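Local structure of Bis(5'-nucleosyl)-tetraphosphatase [asymmetrical] (Caenorhabditis elegans, 1KTG) at residues G37-G42 / W46-R51; D114-A119 / L127-S132. The protein hydrolyses diadenosine tetraphosphate asymmetrically to AMP and ATP, using divalent metal ions such as magnesium. All coordinates share one frame; numbering follows the deposited sequence.

Overall arrangement
The Nudix fold sets helices against both sides of a curved mixed sheet, and the two contacts sample these two sides. Contact 1 comes first along the chain, joining the end of strand 32-38 and the loop after it to helix 45-57, all within the Nudix box. Contact 2 opens only after contact 1 has closed and pairs helix 112-119 with helix 122-137. Their centres lie about 23 Å apart on opposite sides of the chain's centre, and their nearest atoms are about 10 Å apart. Strand 3-14 lies between them, touched by Ala49 on one side and Leu128 on the other. The catalytic motif and the C-terminal helical pair are thus linked through the sheet.

Contact 1: residues G37-G42 / W46-R51; sequences GHVDPG and WQAAIR. With PO4 (phosphate ion), chain C.
Arg51 of the helical segment 46-51 reaches back to segment 37-42, where its guanidinium meets one oxygen from the strand end and one from the loop. The carbonyl O of His38 lies at the edge, in the guanidinium plane, 3.1 Å from Arg51 NH2, but the N-H points poorly at it (129°), making the bond weak. Asp40 OD2 sits over one face instead, 3.4 Å from Arg51 NH2; the two planes are nearly parallel (12°) but stacked, and because OD2 stands well above the guanidinium the salt bridge rests on charge alone. The arginine chain leaves the helix with CG anti to the backbone N and bends at chi3 (47°), which turns its end towards the loop. Glu43 and Glu55 take NE and NH1 in further salt bridges. A lysine in its place would probably lose part of this fan of partners, leaving some of the three carboxylates without a mate and the His38 carbonyl without its weak donor.

The apolar part is snug: buried Ala48 turns CB towards the loop and touches Val39 CA and CG2, both at 3.8 Å. The Gly42 and Gln47 end is exposed and joined by no bond; Gly42 O and Gln47 OE1, two acceptors, merely stand 3.6 Å apart. On the strand, His38 N donates a 2.8 Å bond to O3 of a phosphate, probably from the crystallisation liquor. This is the first loop packed on the helix in the loop-helix-loop motif of the Nudix box, with Arg51 near a bound magnesium ion and tied to Glu55 of the hydroxide-binding site.

Contact 2: residues D114-A119 / L127-S132; sequences DAIKIA and LLRKFS
Helices 112-119 and 122-137 run nearly antiparallel where segments 114-119 and 127-132 face each other, their local axes 10.5 Å apart at an angle of 158°, with Ile116 CA and Leu128 CA, 7.1 Å apart, the nearest such pair. Leu128 fills the buried side: its CD1 branch lies 4.0 Å from Ala115 CB and 4.2 Å from Ile116 CG1, and the Ile116 and Leu128 side chains lie alongside each other, pointing opposite ways. Val9 of strand 3-14 and Leu112 also touch Leu128, which places this apolar patch between the helices and the sheet.

Towards the surface, Ile116 meets Arg129 instead. With CG1 anti to the carbonyl carbon and CD1 extended beyond it (chi2 161°), the isoleucine carries its CD1 methyl over the centre of the guanidinium face, 3.4 Å from Arg129 CZ. The arginine chain runs extended from CG to NE and crosses the isoleucine at about a right angle. Glu113, in the same helix as Ile116, forms a salt bridge with NH1.

With no hydrogen bond between the two segments, their pairing depends on the fit of Leu128, Ala115 and Ile116, while the salt bridge to Glu113 is likely to hold the guanidinium laid over the methyl.

Contact 1: residues G37-G42 / W46-R51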
ATOM      1  N   GLY A  37       6.744   3.436   2.894  1.00  6.11           N
ATOM      2  CA  GLY A  37       7.706   4.419   3.348  1.00  6.17           C
ATOM      3  C   GLY A  37       9.129   4.087   2.956  1.00  6.05           C
ATOM      4  O   GLY A  37       9.410   3.071   2.329  1.00  5.50           O
ATOM      5  N   HIS A  38      10.038   4.974   3.317  1.00  5.91           N
ATOM      6  CA  HIS A  38      11.420   4.792   2.932  1.00  6.37           C
ATOM      7  C   HIS A  38      12.033   3.605   3.641  1.00  6.15           C
ATOM      8  O   HIS A  38      11.690   3.294   4.791  1.00  6.32           O
ATOM      9  CB  HIS A  38      12.237   6.043   3.258  1.00  6.72           C
ATOM     10  CG  HIS A  38      11.875   7.233   2.430  1.00  8.31           C
ATOM     11  ND1 HIS A  38      12.139   7.311   1.079  1.00 11.43           N
ATOM     12  CD2 HIS A  38      11.284   8.404   2.765  1.00 10.02           C
ATOM     13  CE1 HIS A  38      11.720   8.475   0.616  1.00 10.97           C
ATOM     14  NE2 HIS A  38      11.209   9.163   1.621  1.00 11.42           N
ATOM     15  N   VAL A  39      12.958   2.954   2.946  1.00  5.90           N
ATOM     16  CA  VAL A  39      13.757   1.907   3.537  1.00  6.17           C
ATOM     17  C   VAL A  39      14.702   2.608   4.520  1.00  6.53           C
ATOM     18  O   VAL A  39      15.430   3.530   4.139  1.00  6.26           O
ATOM     19  CB  VAL A  39      14.525   1.115   2.462  1.00  6.12           C
ATOM     20  CG1 VAL A  39      15.424   0.061   3.081  1.00  6.20           C
ATOM     21  CG2 VAL A  39      13.546   0.445   1.522  1.00  6.27           C
ATOM     22  N   ASP A  40      14.651   2.203   5.785  1.00  6.58           N
ATOM     23  CA  ASP A  40      15.460   2.830   6.828  1.00  7.52           C
ATOM     24  C   ASP A  40      16.789   2.070   6.971  1.00  7.87           C
ATOM     25  O   ASP A  40      16.935   0.966   6.456  1.00  7.60           O
ATOM     26  CB  ASP A  40      14.683   2.873   8.157  1.00  7.43           C
ATOM     27  CG  ASP A  40      13.664   4.030   8.232  1.00  8.71           C
ATOM     28  OD1 ASP A  40      13.673   4.931   7.368  1.00  8.27           O
ATOM     29  OD2 ASP A  40      12.817   4.133   9.154  1.00  8.54           O
ATOM     30  N   PRO A  41      17.771   2.655   7.649  1.00  8.26           N
ATOM     31  CA  PRO A  41      19.080   2.005   7.781  1.00  8.49           C
ATOM     32  C   PRO A  41      18.995   0.575   8.306  1.00  8.10           C
ATOM     33  O   PRO A  41      18.240   0.285   9.243  1.00  8.11           O
ATOM     34  CB  PRO A  41      19.818   2.895   8.780  1.00  8.55           C
ATOM     35  CG  PRO A  41      19.157   4.215   8.683  1.00  8.89           C
ATOM     36  CD  PRO A  41      17.729   3.959   8.331  1.00  8.64           C
ATOM     37  N   GLY A  42      19.755  -0.314   7.682  1.00  7.93           N
ATOM     38  CA  GLY A  42      19.775  -1.710   8.074  1.00  7.76           C
ATOM     39  C   GLY A  42      18.665  -2.550   7.459  1.00  7.30           C
ATOM     40  O   GLY A  42      18.712  -3.772   7.541  1.00  7.37           O
ATOM     41  N   TRP A  46      11.499  -5.494   2.077  1.00  6.00           N
ATOM     42  CA  TRP A  46      10.534  -6.323   2.788  1.00  6.13           C
ATOM     43  C   TRP A  46      10.334  -5.769   4.195  1.00  6.02           C
ATOM     44  O   TRP A  46       9.206  -5.506   4.613  1.00  6.36           O
ATOM     45  CB  TRP A  46      11.053  -7.768   2.815  1.00  6.55           C
ATOM     46  CG  TRP A  46      10.211  -8.785   3.536  1.00  6.16           C
ATOM     47  CD1 TRP A  46      10.504  -9.382   4.727  1.00  8.32           C
ATOM     48  CD2 TRP A  46       8.999  -9.395   3.076  1.00  7.55           C
ATOM     49  NE1 TRP A  46       9.531 -10.294   5.056  1.00  9.21           N
ATOM     50  CE2 TRP A  46       8.591 -10.319   4.060  1.00  8.49           C
ATOM     51  CE3 TRP A  46       8.201  -9.239   1.941  1.00  6.70           C
ATOM     52  CZ2 TRP A  46       7.442 -11.088   3.933  1.00  8.62           C
ATOM     53  CZ3 TRP A  46       7.055  -9.997   1.823  1.00  6.31           C
ATOM     54  CH2 TRP A  46       6.685 -10.909   2.812  1.00  7.06           C
ATOM     55  N   GLN A  47      11.432  -5.570   4.920  1.00  6.00           N
ATOM     56  CA  GLN A  47      11.343  -5.088   6.293  1.00  6.00           C
ATOM     57  C   GLN A  47      10.663  -3.722   6.348  1.00  5.71           C
ATOM     58  O   GLN A  47       9.862  -3.444   7.236  1.00  5.82           O
ATOM     59  CB  GLN A  47      12.736  -5.019   6.925  1.00  6.37           C
ATOM     60  CG  GLN A  47      13.366  -6.396   7.160  1.00  7.54           C
ATOM     61  CD  GLN A  47      14.803  -6.317   7.649  1.00  9.28           C
ATOM     62  OE1 GLN A  47      15.529  -5.396   7.302  1.00  8.79           O
ATOM     63  NE2 GLN A  47      15.211  -7.294   8.456  1.00 10.86           N
ATOM     64  N   ALA A  48      11.002  -2.868   5.394  1.00  5.65           N
ATOM     65  CA  ALA A  48      10.468  -1.514   5.371  1.00  5.69           C
ATOM     66  C   ALA A  48       8.952  -1.523   5.155  1.00  4.98           C
ATOM     67  O   ALA A  48       8.200  -0.829   5.843  1.00  4.94           O
ATOM     68  CB  ALA A  48      11.161  -0.714   4.294  1.00  5.90           C
ATOM     69  N   ALA A  49       8.507  -2.336   4.214  1.00  4.30           N
ATOM     70  CA  ALA A  49       7.086  -2.425   3.894  1.00  4.78           C
ATOM     71  C   ALA A  49       6.279  -2.866   5.111  1.00  4.88           C
ATOM     72  O   ALA A  49       5.194  -2.356   5.377  1.00  5.77           O
ATOM     73  CB  ALA A  49       6.878  -3.396   2.755  1.00  4.71           C
ATOM     74  N   ILE A  50       6.811  -3.836   5.836  1.00  5.25           N
ATOM     75  CA  ILE A  50       6.127  -4.351   7.018  1.00  5.65           C
ATOM     76  C   ILE A  50       6.106  -3.303   8.130  1.00  6.13           C
ATOM     77  O   ILE A  50       5.063  -3.042   8.748  1.00  6.66           O
ATOM     78  CB  ILE A  50       6.805  -5.649   7.479  1.00  5.84           C
ATOM     79  CG1 ILE A  50       6.604  -6.738   6.419  1.00  5.90           C
ATOM     80  CG2 ILE A  50       6.237  -6.107   8.838  1.00  6.88           C
ATOM     81  CD1 ILE A  50       7.450  -7.985   6.634  1.00  6.56           C
ATOM     82  N   ARG A  51       7.252  -2.679   8.378  1.00  5.77           N
ATOM     83  CA  ARG A  51       7.344  -1.697   9.453  1.00  6.05           C
ATOM     84  C   ARG A  51       6.476  -0.473   9.167  1.00  5.48           C
ATOM     85  O   ARG A  51       5.793   0.042  10.051  1.00  5.54           O
ATOM     86  CB  ARG A  51       8.794  -1.276   9.683  1.00  5.82           C
ATOM     87  CG  ARG A  51       8.954  -0.142  10.697  1.00  6.93           C
ATOM     88  CD  ARG A  51      10.358   0.422  10.780  1.00  7.48           C
ATOM     89  NE  ARG A  51      10.881   0.667   9.440  1.00  7.04           N
ATOM     90  CZ  ARG A  51      10.511   1.674   8.661  1.00  7.68           C
ATOM     91  NH1 ARG A  51       9.628   2.557   9.093  1.00  7.12           N
ATOM     92  NH2 ARG A  51      11.027   1.798   7.437  1.00  8.49           N
TER
HETATM   93  P   PO4 C 402       7.704   7.659   4.909  1.00 10.63           P
HETATM   94  O1  PO4 C 402       6.414   6.921   5.214  1.00 10.62           O
HETATM   95  O2  PO4 C 402       7.785   8.905   5.785  1.00 11.89           O
HETATM   96  O3  PO4 C 402       8.882   6.763   5.193  1.00 10.69           O
HETATM   97  O4  PO4 C 402       7.655   8.071   3.443  1.00 11.41           O

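Contact 2: residues D114-A119 / L127-S132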
ATOM      1  N   ASP A 114     -12.588   2.639  -7.761  1.00  5.17           N
ATOM      2  CA  ASP A 114     -12.551   3.777  -6.857  1.00  5.01           C
ATOM      3  C   ASP A 114     -11.128   3.984  -6.351  1.00  5.26           C
ATOM      4  O   ASP A 114     -10.636   5.124  -6.245  1.00  4.54           O
ATOM      5  CB  ASP A 114     -13.495   3.511  -5.683  1.00  5.23           C
ATOM      6  CG  ASP A 114     -13.654   4.701  -4.779  1.00  5.78           C
ATOM      7  OD1 ASP A 114     -13.621   4.518  -3.533  1.00  5.24           O
ATOM      8  OD2 ASP A 114     -13.824   5.856  -5.219  1.00  6.21           O
ATOM      9  N   ALA A 115     -10.461   2.878  -6.039  1.00  5.29           N
ATOM     10  CA  ALA A 115      -9.086   2.945  -5.582  1.00  5.82           C
ATOM     11  C   ALA A 115      -8.208   3.584  -6.654  1.00  5.65           C
ATOM     12  O   ALA A 115      -7.346   4.418  -6.350  1.00  5.59           O
ATOM     13  CB  ALA A 115      -8.572   1.558  -5.214  1.00  5.73           C
ATOM     14  N   ILE A 116      -8.437   3.217  -7.908  1.00  6.09           N
ATOM     15  CA  ILE A 116      -7.648   3.761  -9.009  1.00  6.23           C
ATOM     16  C   ILE A 116      -7.898   5.260  -9.137  1.00  6.32           C
ATOM     17  O   ILE A 116      -6.956   6.046  -9.258  1.00  6.05           O
ATOM     18  CB  ILE A 116      -7.968   3.037 -10.331  1.00  6.79           C
ATOM     19  CG1 ILE A 116      -7.428   1.609 -10.295  1.00  7.45           C
ATOM     20  CG2 ILE A 116      -7.354   3.756 -11.505  1.00  7.74           C
ATOM     21  CD1 ILE A 116      -8.071   0.701 -11.334  1.00  8.86           C
ATOM     22  N   LYS A 117      -9.163   5.653  -9.093  1.00  5.66           N
ATOM     23  CA  LYS A 117      -9.509   7.064  -9.170  1.00  6.20           C
ATOM     24  C   LYS A 117      -8.854   7.866  -8.036  1.00  6.24           C
ATOM     25  O   LYS A 117      -8.299   8.942  -8.275  1.00  5.88           O
ATOM     26  CB  LYS A 117     -11.023   7.247  -9.127  1.00  6.55           C
ATOM     27  N   ILE A 118      -8.937   7.348  -6.810  1.00  6.33           N
ATOM     28  CA  ILE A 118      -8.421   8.053  -5.632  1.00  7.08           C
ATOM     29  C   ILE A 118      -6.882   8.115  -5.628  1.00  7.31           C
ATOM     30  O   ILE A 118      -6.302   9.143  -5.275  1.00  7.64           O
ATOM     31  CB  ILE A 118      -8.957   7.419  -4.323  1.00  7.25           C
ATOM     32  CG1 ILE A 118     -10.445   7.755  -4.148  1.00  7.98           C
ATOM     33  CG2 ILE A 118      -8.161   7.908  -3.117  1.00  7.53           C
ATOM     34  CD1 ILE A 118     -11.122   7.080  -2.943  1.00  8.13           C
ATOM     35  N   ALA A 119      -6.238   7.032  -6.050  1.00  8.16           N
ATOM     36  CA  ALA A 119      -4.772   6.950  -6.087  1.00  8.83           C
ATOM     37  C   ALA A 119      -4.241   7.885  -7.166  1.00  9.53           C
ATOM     38  O   ALA A 119      -3.132   8.407  -7.067  1.00  9.25           O
ATOM     39  CB  ALA A 119      -4.325   5.532  -6.343  1.00  9.06           C
ATOM     40  N   LEU A 127      -0.768  -0.945 -11.446  1.00  7.74           N
ATOM     41  CA  LEU A 127      -0.320  -1.869 -10.412  1.00  7.43           C
ATOM     42  C   LEU A 127      -1.531  -2.509  -9.723  1.00  7.33           C
ATOM     43  O   LEU A 127      -1.598  -3.729  -9.554  1.00  6.80           O
ATOM     44  CB  LEU A 127       0.566  -1.127  -9.400  1.00  7.28           C
ATOM     45  CG  LEU A 127       1.180  -1.951  -8.270  1.00  7.55           C
ATOM     46  CD1 LEU A 127       2.488  -1.312  -7.791  1.00  7.25           C
ATOM     47  CD2 LEU A 127       0.207  -2.072  -7.117  1.00  7.84           C
ATOM     48  N   LEU A 128      -2.508  -1.689  -9.355  1.00  7.25           N
ATOM     49  CA  LEU A 128      -3.713  -2.197  -8.706  1.00  7.46           C
ATOM     50  C   LEU A 128      -4.458  -3.168  -9.634  1.00  7.67           C
ATOM     51  O   LEU A 128      -4.965  -4.192  -9.182  1.00  7.85           O
ATOM     52  CB  LEU A 128      -4.626  -1.031  -8.273  1.00  7.39           C
ATOM     53  CG  LEU A 128      -4.095  -0.136  -7.145  1.00  7.68           C
ATOM     54  CD1 LEU A 128      -4.964   1.106  -6.978  1.00  8.25           C
ATOM     55  CD2 LEU A 128      -3.983  -0.885  -5.849  1.00  8.44           C
ATOM     56  N   ARG A 129      -4.504  -2.868 -10.933  1.00  7.15           N
ATOM     57  CA  ARG A 129      -5.155  -3.771 -11.880  1.00  7.64           C
ATOM     58  C   ARG A 129      -4.419  -5.108 -11.919  1.00  7.53           C
ATOM     59  O   ARG A 129      -5.045  -6.171 -11.938  1.00  8.20           O
ATOM     60  CB  ARG A 129      -5.215  -3.158 -13.285  1.00  7.59           C
ATOM     61  CG  ARG A 129      -6.161  -1.978 -13.371  1.00  8.28           C
ATOM     62  CD  ARG A 129      -6.459  -1.483 -14.761  1.00 10.42           C
ATOM     63  NE  ARG A 129      -7.333  -0.309 -14.722  1.00 11.15           N
ATOM     64  CZ  ARG A 129      -8.654  -0.341 -14.520  1.00 12.13           C
ATOM     65  NH1 ARG A 129      -9.340   0.794 -14.502  1.00 13.12           N
ATOM     66  NH2 ARG A 129      -9.302  -1.492 -14.350  1.00 11.72           N
ATOM     67  N   LYS A 130      -3.091  -5.048 -11.906  1.00  7.52           N
ATOM     68  CA  LYS A 130      -2.258  -6.246 -11.936  1.00  7.14           C
ATOM     69  C   LYS A 130      -2.513  -7.108 -10.711  1.00  6.82           C
ATOM     70  O   LYS A 130      -2.684  -8.329 -10.805  1.00  6.24           O
ATOM     71  CB  LYS A 130      -0.787  -5.847 -11.988  1.00  7.76           C
ATOM     72  N   PHE A 131      -2.542  -6.451  -9.556  1.00  6.16           N
ATOM     73  CA  PHE A 131      -2.776  -7.111  -8.287  1.00  6.17           C
ATOM     74  C   PHE A 131      -4.184  -7.696  -8.224  1.00  6.10           C
ATOM     75  O   PHE A 131      -4.374  -8.789  -7.706  1.00  6.13           O
ATOM     76  CB  PHE A 131      -2.533  -6.130  -7.147  1.00  6.11           C
ATOM     77  CG  PHE A 131      -1.069  -5.915  -6.839  1.00  6.83           C
ATOM     78  CD1 PHE A 131      -0.676  -5.364  -5.632  1.00  6.04           C
ATOM     79  CD2 PHE A 131      -0.086  -6.282  -7.759  1.00  6.21           C
ATOM     80  CE1 PHE A 131       0.679  -5.192  -5.325  1.00  6.53           C
ATOM     81  CE2 PHE A 131       1.274  -6.104  -7.462  1.00  7.21           C
ATOM     82  CZ  PHE A 131       1.652  -5.556  -6.254  1.00  6.99           C
ATOM     83  N   SER A 132      -5.158  -6.972  -8.762  1.00  6.62           N
ATOM     84  CA  SER A 132      -6.540  -7.462  -8.829  1.00  7.10           C
ATOM     85  C   SER A 132      -6.610  -8.700  -9.720  1.00  7.40           C
ATOM     86  O   SER A 132      -7.321  -9.659  -9.411  1.00  7.35           O
ATOM     87  CB  SER A 132      -7.477  -6.355  -9.345  1.00  7.73           C
ATOM     88  OG  SER A 132      -8.792  -6.837  -9.602  1.00  8.15           O
TER